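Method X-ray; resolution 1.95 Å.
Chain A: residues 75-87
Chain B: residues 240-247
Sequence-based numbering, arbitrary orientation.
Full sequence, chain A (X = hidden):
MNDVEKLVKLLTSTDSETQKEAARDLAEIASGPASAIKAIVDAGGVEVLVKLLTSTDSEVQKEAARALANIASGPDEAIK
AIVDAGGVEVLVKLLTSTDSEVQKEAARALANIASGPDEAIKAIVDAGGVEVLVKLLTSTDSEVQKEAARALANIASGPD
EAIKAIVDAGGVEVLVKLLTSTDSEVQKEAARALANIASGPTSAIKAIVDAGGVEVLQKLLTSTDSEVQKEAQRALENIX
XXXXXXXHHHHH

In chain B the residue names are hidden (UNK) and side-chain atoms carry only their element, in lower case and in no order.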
# COMPACT_ATOMS: atom_id res chain seq x y z
N PRO A 75 -10.96 -0.56 13.50
CA PRO A 75 -11.22 -0.66 12.06
C PRO A 75 -10.66 0.52 11.28
O PRO A 75 -10.44 1.60 11.84
CB PRO A 75 -12.74 -0.72 11.98
CG PRO A 75 -13.14 -1.31 13.30
CD PRO A 75 -12.23 -0.58 14.25
N ASP A 76 -10.45 0.33 9.98
CA ASP A 76 -9.92 1.40 9.14
C ASP A 76 -10.85 2.60 9.15
O ASP A 76 -10.41 3.73 8.96
CB ASP A 76 -9.71 0.91 7.71
CG ASP A 76 -8.59 -0.11 7.60
OD1 ASP A 76 -7.69 -0.10 8.47
OD2 ASP A 76 -8.59 -0.90 6.64
N GLU A 77 -12.14 2.36 9.36
CA GLU A 77 -13.11 3.44 9.40
C GLU A 77 -12.84 4.33 10.61
O GLU A 77 -13.05 5.54 10.55
CB GLU A 77 -14.54 2.89 9.45
CG GLU A 77 -14.65 1.39 9.69
CD GLU A 77 -14.07 0.56 8.56
OE1 GLU A 77 -14.44 0.79 7.39
OE2 GLU A 77 -13.24 -0.34 8.84
N ALA A 78 -12.39 3.73 11.71
CA ALA A 78 -12.08 4.48 12.92
C ALA A 78 -10.86 5.38 12.65
O ALA A 78 -10.86 6.55 13.02
CB ALA A 78 -11.78 3.53 14.07
N ILE A 79 -9.84 4.82 12.01
CA ILE A 79 -8.62 5.56 11.68
C ILE A 79 -8.94 6.70 10.72
O ILE A 79 -8.41 7.79 10.84
CB ILE A 79 -7.55 4.66 11.02
CG1 ILE A 79 -7.10 3.58 12.00
CG2 ILE A 79 -6.38 5.50 10.54
CD1 ILE A 79 -6.13 2.57 11.42
N LYS A 80 -9.82 6.44 9.76
CA LYS A 80 -10.19 7.44 8.80
C LYS A 80 -10.89 8.61 9.47
O LYS A 80 -10.73 9.76 9.05
CB LYS A 80 -11.11 6.84 7.75
CG LYS A 80 -11.42 7.79 6.61
CD LYS A 80 -12.24 7.11 5.54
CE LYS A 80 -12.26 7.93 4.29
NZ LYS A 80 -12.78 9.29 4.59
N ALA A 81 -11.68 8.32 10.50
CA ALA A 81 -12.40 9.35 11.24
C ALA A 81 -11.39 10.28 11.90
O ALA A 81 -11.59 11.50 11.94
CB ALA A 81 -13.32 8.70 12.30
N ILE A 82 -10.30 9.72 12.39
CA ILE A 82 -9.27 10.51 13.04
C ILE A 82 -8.58 11.41 12.03
O ILE A 82 -8.39 12.60 12.28
CB ILE A 82 -8.20 9.63 13.70
CG1 ILE A 82 -8.83 8.82 14.84
CG2 ILE A 82 -7.06 10.51 14.23
CD1 ILE A 82 -7.89 7.82 15.48
N VAL A 83 -8.21 10.84 10.89
CA VAL A 83 -7.54 11.60 9.84
C VAL A 83 -8.42 12.71 9.29
O VAL A 83 -7.97 13.84 9.12
CB VAL A 83 -7.09 10.67 8.68
CG1 VAL A 83 -6.45 11.49 7.58
CG2 VAL A 83 -6.10 9.63 9.21
N ASP A 84 -9.68 12.40 9.01
CA ASP A 84 -10.60 13.39 8.47
C ASP A 84 -10.95 14.50 9.46
O ASP A 84 -11.47 15.55 9.07
CB ASP A 84 -11.88 12.71 7.98
CG ASP A 84 -11.69 11.99 6.65
OD1 ASP A 84 -10.58 12.06 6.07
OD2 ASP A 84 -12.65 11.35 6.18
N ALA A 85 -10.66 14.27 10.73
CA ALA A 85 -10.93 15.26 11.76
C ALA A 85 -9.67 16.09 12.01
O ALA A 85 -9.63 16.93 12.90
CB ALA A 85 -11.36 14.58 13.05
N GLY A 86 -8.63 15.83 11.20
CA GLY A 86 -7.38 16.56 11.33
C GLY A 86 -6.55 16.15 12.54
O GLY A 86 -5.66 16.88 12.96
N GLY A 87 -6.83 14.97 13.08
CA GLY A 87 -6.11 14.49 14.23
C GLY A 87 -4.62 14.22 14.07
O GLY A 87 -3.86 14.33 15.03
N UNK B 240 -19.70 7.57 0.59
CA UNK B 240 -20.35 8.17 1.75
C UNK B 240 -19.34 8.69 2.77
O UNK B 240 -19.59 9.69 3.43
c UNK B 240 -22.86 8.87 3.39
n UNK B 240 -22.64 9.74 5.72
c UNK B 240 -23.58 9.36 4.63
c UNK B 240 -21.28 7.15 2.42
c UNK B 240 -21.97 7.66 3.69
N UNK B 241 -18.21 8.01 2.90
CA UNK B 241 -17.20 8.44 3.86
C UNK B 241 -16.49 9.69 3.33
O UNK B 241 -15.89 10.44 4.10
o UNK B 241 -15.24 7.26 3.07
c UNK B 241 -16.18 7.33 4.11
N UNK B 242 -16.56 9.91 2.02
CA UNK B 242 -15.94 11.09 1.43
C UNK B 242 -14.47 10.98 1.06
O UNK B 242 -13.89 11.95 0.58
N UNK B 243 -13.88 9.81 1.27
CA UNK B 243 -12.47 9.64 0.93
C UNK B 243 -11.57 10.27 1.98
O UNK B 243 -12.06 10.81 2.98
N UNK B 244 -10.26 10.21 1.77
CA UNK B 244 -9.31 10.78 2.72
C UNK B 244 -8.88 12.17 2.26
O UNK B 244 -8.49 12.36 1.11
c UNK B 244 -8.38 8.47 3.20
c UNK B 244 -8.07 9.88 2.83
c UNK B 244 -7.79 5.99 6.52
c UNK B 244 -8.52 6.48 4.33
c UNK B 244 -8.98 7.53 2.41
c UNK B 244 -7.47 8.23 5.63
c UNK B 244 -8.08 7.82 4.44
c UNK B 244 -7.33 7.31 6.67
c UNK B 244 -8.39 5.56 5.37
n UNK B 244 -9.07 6.34 3.08
N UNK B 245 -8.94 13.15 3.16
CA UNK B 245 -8.54 14.51 2.83
C UNK B 245 -7.05 14.62 2.49
O UNK B 245 -6.22 13.98 3.13
c UNK B 245 -8.91 15.47 3.97
c UNK B 245 -10.43 15.63 4.16
c UNK B 245 -10.72 16.52 5.37
c UNK B 245 -11.05 16.20 2.89
N UNK B 246 -6.73 15.45 1.50
CA UNK B 246 -5.36 15.64 1.02
C UNK B 246 -4.41 16.48 1.88
O UNK B 246 -3.27 16.70 1.48
o UNK B 246 -6.09 19.36 -2.03
c UNK B 246 -6.23 17.51 -0.53
c UNK B 246 -6.15 18.11 -1.92
o UNK B 246 -6.16 17.34 -2.91
c UNK B 246 -5.39 16.24 -0.39
N UNK B 247 -4.87 16.96 3.04
CA UNK B 247 -4.05 17.78 3.94
C UNK B 247 -2.76 18.30 3.28
O UNK B 247 -1.70 18.27 3.94
n UNK B 247 -5.85 17.33 6.46
c UNK B 247 -6.78 16.60 7.07
c UNK B 247 -4.88 16.49 5.96
n UNK B 247 -6.45 15.33 6.97
c UNK B 247 -3.69 16.99 5.20
c UNK B 247 -5.26 15.23 6.28

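Position 240 carries four carbons in a row ending in a nitrogen, an unbranched chain that makes no contact with the chain A stretch. That is lysine, K240(B), in the helix and outside the contact.

Position 241 has one carbon and then one oxygen, and its CA-to-CB bond points toward chain A. The oxygen lies 3.3 Å from CE of K80(A), and the backbone O accepts a weak hydrogen bond from NZ of K80(A) at 3.4 Å. One carbon bearing one oxygen is serine, S241(B).

Position 242 has no side-chain atoms. Its phi of 86° takes the chain out of the helix, and a CB there would be jammed against the carbonyl O of S241(B). This is glycine, G242(B), called for by the backbone itself.

Position 243 is also bare, and its phi of 77° favours the same answer. Its backbone O receives a very short hydrogen bond, 2.3 Å, from NZ of K80(A). The residue is G243(B), and its amide N donates weakly back to OG of S241(B) at 3.4 Å.

At position 244 one carbon leads to fused five- and six-membered rings holding eight carbons and one nitrogen. CG of K80(A) sits 3.8 Å from the centroid of the six-membered ring, almost on its normal, while NZ of K80(A) stands over the five-membered ring, 4.7 Å from its centroid, as a cation-pi partner. At the ring edge, CG2 of V83(A) meets a carbon of the six-membered ring at 3.7 Å. Only tryptophan provides such a ring system: W244(B), the carbon at the edge being CZ3.

Position 245 shows four carbons forked at the second, with the CA-to-CB bond directed toward chain A. The fork carbon is 4.1 Å from OD1 of D84(A), a loose contact. This is leucine, L245(B).

Position 246 has three carbons, the third carrying two oxygens, and reaches nothing on the chain A stretch. It is glutamate, E246(B), poorly ordered.

Position 247 has one carbon and a five-membered ring of three carbons and two nitrogens. One ring nitrogen donates to O of V83(A) at 3.0 Å, although the residue is poorly ordered. It is histidine, H247(B), and the donor is NE2.

The rule to read here is that one lysine does several jobs. The chain of K80(A) lies across the indole face, and its NZ reaches O of G243(B) and, weakly, O of S241(B), while forming a salt bridge with OD2 of D84(A) at 2.6 Å. That carboxylate oxygen is 3.3 Å from O of G243(B); both are acceptors, and the lysine ammonium bonds to each. Apolar packing and backbone recognition thus meet in one side chain.

Chain B (240-247) KSGGWLEH
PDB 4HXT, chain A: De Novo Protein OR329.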